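Local coordinates for capsid protein (Macrobrachium rosenbergii nodavirus, PDB 5YKX), which forms the shell of a prawn-infecting nodavirus, its protruding (P) domain, the part seen here, probably building the dimeric spikes on the particle surface, at the interface of chains A and B. Residues are numbered along the deposited sequence; one frame, centred on the assembly and turned at random. Chains: chain A/B, Capsid protein.

Contact 1: the interface of chains A and B. Residues chain A 48, 79-80; chain B 48-50, 52, 76, 80.
Strand 79-84 of chain A runs antiparallel to strand 41-51 of chain B, and the loop residues B:Ser52 and B:Asp76 touch the tip of the A:Ile80 side chain. The chains are two copies of the nodavirus capsid P-domain, a β-rich module, and the pairing joins sheets of both copies; that it is also the spike dimer of the virion is likely but inferred. A:Ile80 and B:Arg50 form the bridge through two backbone hydrogen bonds: A:Ile80 N gives to B:Arg50 O at 3.0 Å, and B:Arg50 N returns one to A:Ile80 O at the same length, 3.0 Å. The first donor stands well above the carbonyl plane of B:Arg50, the second lies in the carbonyl plane of A:Ile80. A water beside the strands connects A:Ile80 O to the carboxylate oxygen OD1 of B:Asp49, 2.6 Å from the water.

A:Ile80 contributes the largest buried surface in the patch, 93 Å². Its CG2 methyl is directed away from the backbone N, across the selenomethionine B:Met48, and rests 3.5 Å from the selenium SE. The longer branch, CG1 to CD1, is extended (chi2 169°) and carries CD1 to the two-fold, where it meets B:Ile80 CD1 tip to tip at 3.7 Å. B:Ile80 turns CD1 differently (chi2 -48°), so the two-fold is broken locally at this side chain. CD1 of A:Ile80 also touches CB of B:Ser52 and the carbonyl of B:Asp76. On the twin side A:Met48 lies alongside B:Ile80, SE against CG2.

Within chain B, B:Arg50, B:Asp76 and B:Ser52 are tied together. The guanidinium NH1 of B:Arg50 gives a nearly straight hydrogen bond (173° at H), within a salt bridge, to B:Asp76 OD2; OD2 lies in the guanidinium plane and is met on its anti side, off the carboxylate plane. The B:Ser52 hydroxyl OG gives a 2.6 Å hydrogen bond to B:Asp76 O, fixing the loops against each other.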
HETATM    1  N   MSE A  48       2.833  -4.491   4.923  1.00 14.83           N
HETATM    2  CA  MSE A  48       3.174  -5.544   5.841  1.00 16.23           C
HETATM    3  C   MSE A  48       4.639  -5.865   5.777  1.00 18.10           C
HETATM    4  O   MSE A  48       5.284  -6.054   4.720  1.00 17.91           O
HETATM    5  CB  MSE A  48       2.226  -6.781   5.536  1.00 17.30           C
HETATM    6  CG  MSE A  48       2.249  -7.709   6.738  1.00 25.98           C
HETATM    7 SE   MSE A  48       0.612  -8.907   6.535  1.00 26.12          SE
HETATM    8  CE  MSE A  48      -0.907  -7.775   7.009  1.00 29.23           C
ATOM      9  N   ALA A  79      -5.294 -16.690   4.447  1.00 20.25           N
ATOM     10  CA  ALA A  79      -5.839 -15.815   3.469  1.00 20.89           C
ATOM     11  C   ALA A  79      -5.369 -14.370   3.814  1.00 18.95           C
ATOM     12  O   ALA A  79      -6.051 -13.625   4.575  1.00 19.73           O
ATOM     13  CB  ALA A  79      -7.346 -15.895   3.441  1.00 22.85           C
ATOM     14  N   ILE A  80      -4.224 -13.969   3.260  1.00 18.02           N
ATOM     15  CA  ILE A  80      -3.549 -12.747   3.715  1.00 16.60           C
ATOM     16  C   ILE A  80      -4.268 -11.538   3.140  1.00 20.07           C
ATOM     17  O   ILE A  80      -4.542 -11.529   1.938  1.00 19.88           O
ATOM     18  CB  ILE A  80      -2.123 -12.737   3.265  1.00 19.73           C
ATOM     19  CG1 ILE A  80      -1.455 -13.986   3.869  1.00 25.54           C
ATOM     20  CG2 ILE A  80      -1.430 -11.492   3.801  1.00 21.77           C
ATOM     21  CD1 ILE A  80      -0.095 -14.332   3.366  1.00 35.91           C
TER
HETATM   22  N   MSE B  48      -2.303  -6.925  -0.847  1.00 16.28           N
HETATM   23  CA  MSE B  48      -2.505  -8.330  -0.833  1.00 16.90           C
HETATM   24  C   MSE B  48      -3.916  -8.708  -0.475  1.00 18.84           C
HETATM   25  O   MSE B  48      -4.527  -8.173   0.490  1.00 18.58           O
HETATM   26  CB  MSE B  48      -1.429  -8.914   0.138  1.00 17.05           C
HETATM   27  CG  MSE B  48      -1.351 -10.427   0.032  1.00 20.67           C
HETATM   28 SE   MSE B  48       0.360 -11.125   0.824  1.00 25.37          SE
HETATM   29  CE  MSE B  48       1.704 -10.409  -0.460  1.00 25.12           C
ATOM     30  N   ASP B  49      -4.430  -9.611  -1.296  1.00 20.03           N
ATOM     31  CA  ASP B  49      -5.670 -10.355  -0.992  1.00 19.65           C
ATOM     32  C   ASP B  49      -5.539 -11.699  -1.609  1.00 18.09           C
ATOM     33  O   ASP B  49      -5.853 -11.884  -2.793  1.00 18.37           O
ATOM     34  CB  ASP B  49      -6.881  -9.592  -1.515  1.00 21.47           C
ATOM     35  CG  ASP B  49      -8.205 -10.341  -1.183  1.00 26.69           C
ATOM     36  OD1 ASP B  49      -8.206 -11.390  -0.484  1.00 22.10           O
ATOM     37  OD2 ASP B  49      -9.208  -9.874  -1.638  1.00 31.42           O
ATOM     38  N   ARG B  50      -4.900 -12.607  -0.878  1.00 17.23           N
ATOM     39  CA  ARG B  50      -4.200 -13.746  -1.550  1.00 16.99           C
ATOM     40  C   ARG B  50      -3.909 -14.822  -0.576  1.00 18.09           C
ATOM     41  O   ARG B  50      -3.250 -14.622   0.473  1.00 15.86           O
ATOM     42  CB  ARG B  50      -2.874 -13.250  -2.148  1.00 18.70           C
ATOM     43  CG  ARG B  50      -2.128 -14.247  -3.004  1.00 18.54           C
ATOM     44  CD  ARG B  50      -0.777 -13.667  -3.429  1.00 17.97           C
ATOM     45  NE  ARG B  50       0.064 -14.512  -4.226  1.00 16.74           N
ATOM     46  CZ  ARG B  50       0.946 -15.381  -3.760  1.00 17.27           C
ATOM     47  NH1 ARG B  50       1.012 -15.589  -2.467  1.00 17.75           N
ATOM     48  NH2 ARG B  50       1.755 -16.025  -4.594  1.00 19.67           N
ATOM     49  N   SER B  52      -1.844 -17.671   0.933  1.00 20.05           N
ATOM     50  CA  SER B  52      -0.404 -17.956   0.912  1.00 18.86           C
ATOM     51  C   SER B  52      -0.143 -19.327   0.258  1.00 23.49           C
ATOM     52  O   SER B  52      -0.916 -20.266   0.492  1.00 20.32           O
ATOM     53  CB  SER B  52       0.191 -17.945   2.322  1.00 24.05           C
ATOM     54  OG  SER B  52       1.489 -18.533   2.286  1.00 23.45           O
ATOM     55  N   ASP B  76       5.150 -14.475   0.965  1.00 17.07           N
ATOM     56  CA  ASP B  76       3.838 -14.948   1.456  1.00 18.61           C
ATOM     57  C   ASP B  76       3.933 -15.978   2.574  1.00 19.80           C
ATOM     58  O   ASP B  76       2.903 -16.440   3.022  1.00 20.57           O
ATOM     59  CB  ASP B  76       3.012 -15.528   0.318  1.00 19.00           C
ATOM     60  CG  ASP B  76       3.642 -16.830  -0.301  1.00 17.79           C
ATOM     61  OD1 ASP B  76       4.850 -17.161  -0.031  1.00 16.94           O
ATOM     62  OD2 ASP B  76       2.957 -17.425  -1.169  1.00 18.41           O
ATOM     63  N   ILE B  80       5.586 -12.318   6.458  1.00 18.64           N
ATOM     64  CA  ILE B  80       4.850 -11.707   5.364  1.00 19.25           C
ATOM     65  C   ILE B  80       5.470 -10.352   5.020  1.00 20.06           C
ATOM     66  O   ILE B  80       5.730  -9.437   5.882  1.00 19.36           O
ATOM     67  CB  ILE B  80       3.369 -11.450   5.708  1.00 20.71           C
ATOM     68  CG1 ILE B  80       2.660 -12.729   6.276  1.00 20.43           C
ATOM     69  CG2 ILE B  80       2.587 -10.956   4.482  1.00 23.09           C
ATOM     70  CD1 ILE B  80       2.904 -13.904   5.491  1.00 26.20           C
TER
HETATM   71  O   HOH W   1      -7.207 -13.200   1.117  1.00 41.71           O

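Contact 2: the interface of chains A and B. Residues chain A 80-83; chain B 47-49, 82.
A:Lys81 and B:Asp49 lie side by side and point the same way from neighbouring antiparallel strands, 79-84 of A and 41-51 of B. The lysine chain, bent at chi2 and chi4, runs its CD along the aspartate carboxylate and turns the amino group NZ toward OD2, a weak salt bridge at 3.5 Å. NZ is held more tightly within its own chain, 2.6 Å from A:Asp83 OD2, whose anti lone pair it uses. The carboxylates of A:Asp83 and B:Asp49 are turned 43° against each other; the lysine, if charged, would offset their like charges, and a water links the two OD2 atoms.

The A:Asp83 carboxylate is nearly parallel (17°) to the ring of B:Tyr47 and raised above its plane, but displaced from the ring centre out past the CD1 side, with OD1 of A:Asp83 3.3 Å from CD1 of B:Tyr47. The tyrosine is set there by a chi1 of 79°, which places CG between its backbone N and carbonyl carbon and brings the ring back over the strand toward the aspartate.

Between these pairs the backbones of A:Cys82 and B:Met48 hydrogen-bond both ways. A:Cys82 N gives to B:Met48 O at 2.8 Å, almost straight, and B:Met48 N gives to A:Cys82 O at 2.9 Å; both donors are tilted from the carbonyl planes. On the strand face opposite the charged groups, A:Cys82 packs its CB near that of B:Met48, while its thiol points toward the two-fold. There A:Cys82 SG stands 3.9 Å from B:Cys82 SG, a van der Waals contact of two sulfurs too far apart for a disulfide.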
ATOM      1  N   ILE A  80      -4.224 -13.969   3.260  1.00 18.02           N
ATOM      2  CA  ILE A  80      -3.549 -12.747   3.715  1.00 16.60           C
ATOM      3  C   ILE A  80      -4.268 -11.538   3.140  1.00 20.07           C
ATOM      4  O   ILE A  80      -4.542 -11.529   1.938  1.00 19.88           O
ATOM      5  CB  ILE A  80      -2.123 -12.737   3.265  1.00 19.73           C
ATOM      6  CG1 ILE A  80      -1.455 -13.986   3.869  1.00 25.54           C
ATOM      7  CG2 ILE A  80      -1.430 -11.492   3.801  1.00 21.77           C
ATOM      8  CD1 ILE A  80      -0.095 -14.332   3.366  1.00 35.91           C
ATOM      9  N   LYS A  81      -4.597 -10.592   4.004  1.00 18.29           N
ATOM     10  CA  LYS A  81      -5.219  -9.357   3.586  1.00 21.94           C
ATOM     11  C   LYS A  81      -4.347  -8.196   4.045  1.00 20.22           C
ATOM     12  O   LYS A  81      -4.014  -8.069   5.225  1.00 15.92           O
ATOM     13  CB  LYS A  81      -6.604  -9.233   4.198  1.00 25.67           C
ATOM     14  CG  LYS A  81      -7.515  -8.277   3.525  1.00 34.66           C
ATOM     15  CD  LYS A  81      -8.486  -8.988   2.573  1.00 42.26           C
ATOM     16  CE  LYS A  81      -9.700  -8.121   2.237  1.00 46.14           C
ATOM     17  NZ  LYS A  81      -9.602  -7.521   0.863  1.00 43.20           N
ATOM     18  N   CYS A  82      -4.017  -7.356   3.078  1.00 18.92           N
ATOM     19  CA  CYS A  82      -3.327  -6.082   3.286  1.00 17.78           C
ATOM     20  C   CYS A  82      -3.850  -5.159   2.235  1.00 15.99           C
ATOM     21  O   CYS A  82      -3.280  -5.047   1.128  1.00 17.12           O
ATOM     22  CB  CYS A  82      -1.795  -6.302   3.127  1.00 19.36           C
ATOM     23  SG  CYS A  82      -0.786  -4.817   3.480  1.00 24.87           S
ATOM     24  N   ASP A  83      -5.037  -4.610   2.460  1.00 15.73           N
ATOM     25  CA  ASP A  83      -5.829  -4.127   1.375  1.00 17.55           C
ATOM     26  C   ASP A  83      -6.546  -2.847   1.761  1.00 17.37           C
ATOM     27  O   ASP A  83      -6.806  -2.545   2.953  1.00 19.52           O
ATOM     28  CB  ASP A  83      -6.838  -5.223   1.013  1.00 18.71           C
ATOM     29  CG  ASP A  83      -7.500  -5.046  -0.381  1.00 28.43           C
ATOM     30  OD1 ASP A  83      -7.145  -4.129  -1.182  1.00 22.69           O
ATOM     31  OD2 ASP A  83      -8.350  -5.916  -0.688  1.00 28.51           O
TER
ATOM     32  N   TYR B  47      -0.383  -4.460  -2.676  1.00 16.34           N
ATOM     33  CA  TYR B  47      -1.463  -4.820  -1.672  1.00 17.57           C
ATOM     34  C   TYR B  47      -1.548  -6.345  -1.753  1.00 17.89           C
ATOM     35  O   TYR B  47      -0.888  -6.990  -2.577  1.00 18.10           O
ATOM     36  CB  TYR B  47      -2.778  -4.103  -1.959  1.00 17.51           C
ATOM     37  CG  TYR B  47      -3.644  -4.668  -3.056  1.00 18.08           C
ATOM     38  CD1 TYR B  47      -4.615  -5.620  -2.764  1.00 18.17           C
ATOM     39  CD2 TYR B  47      -3.484  -4.296  -4.367  1.00 17.96           C
ATOM     40  CE1 TYR B  47      -5.445  -6.148  -3.760  1.00 19.84           C
ATOM     41  CE2 TYR B  47      -4.290  -4.815  -5.380  1.00 17.59           C
ATOM     42  CZ  TYR B  47      -5.251  -5.747  -5.084  1.00 20.23           C
ATOM     43  OH  TYR B  47      -6.033  -6.285  -6.041  1.00 23.53           O
HETATM   44  N   MSE B  48      -2.303  -6.925  -0.847  1.00 16.28           N
HETATM   45  CA  MSE B  48      -2.505  -8.330  -0.833  1.00 16.90           C
HETATM   46  C   MSE B  48      -3.916  -8.708  -0.475  1.00 18.84           C
HETATM   47  O   MSE B  48      -4.527  -8.173   0.490  1.00 18.58           O
HETATM   48  CB  MSE B  48      -1.429  -8.914   0.138  1.00 17.05           C
HETATM   49  CG  MSE B  48      -1.351 -10.427   0.032  1.00 20.67           C
HETATM   50 SE   MSE B  48       0.360 -11.125   0.824  1.00 25.37          SE
HETATM   51  CE  MSE B  48       1.704 -10.409  -0.460  1.00 25.12           C
ATOM     52  N   ASP B  49      -4.430  -9.611  -1.296  1.00 20.03           N
ATOM     53  CA  ASP B  49      -5.670 -10.355  -0.992  1.00 19.65           C
ATOM     54  C   ASP B  49      -5.539 -11.699  -1.609  1.00 18.09           C
ATOM     55  O   ASP B  49      -5.853 -11.884  -2.793  1.00 18.37           O
ATOM     56  CB  ASP B  49      -6.881  -9.592  -1.515  1.00 21.47           C
ATOM     57  CG  ASP B  49      -8.205 -10.341  -1.183  1.00 26.69           C
ATOM     58  OD1 ASP B  49      -8.206 -11.390  -0.484  1.00 22.10           O
ATOM     59  OD2 ASP B  49      -9.208  -9.874  -1.638  1.00 31.42           O
ATOM     60  N   CYS B  82       4.633  -7.276   2.164  1.00 18.08           N
ATOM     61  CA  CYS B  82       3.872  -6.559   1.186  1.00 16.22           C
ATOM     62  C   CYS B  82       4.294  -5.088   1.356  1.00 16.63           C
ATOM     63  O   CYS B  82       3.685  -4.413   2.121  1.00 16.57           O
ATOM     64  CB  CYS B  82       2.424  -6.741   1.532  1.00 20.09           C
ATOM     65  SG  CYS B  82       1.269  -5.961   0.331  1.00 23.97           S
TER
HETATM   66  O   HOH W   2      -9.207  -7.214  -2.818  1.00 33.34           O
HETATM   67  O   HOH W   3      -7.207 -13.200   1.117  1.00 41.71           O

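Contact 1 and contact 2 are successive stretches of one antiparallel strand pairing, their C-alpha centres about 5 Å apart, and they share A:Ile80, B:Met48 and B:Asp49. Strand 79-84 of chain A and strand 41-51 of chain B serve both. A:Ile80, A:Cys82 and B:Met48 turn toward the two-fold, while A:Lys81, A:Asp83 and B:Asp49 are on the opposite face. Because the interface is symmetric, the same pairing recurs with the chains exchanged, so two such strand pairs would hold the dimer together around a common apolar centre.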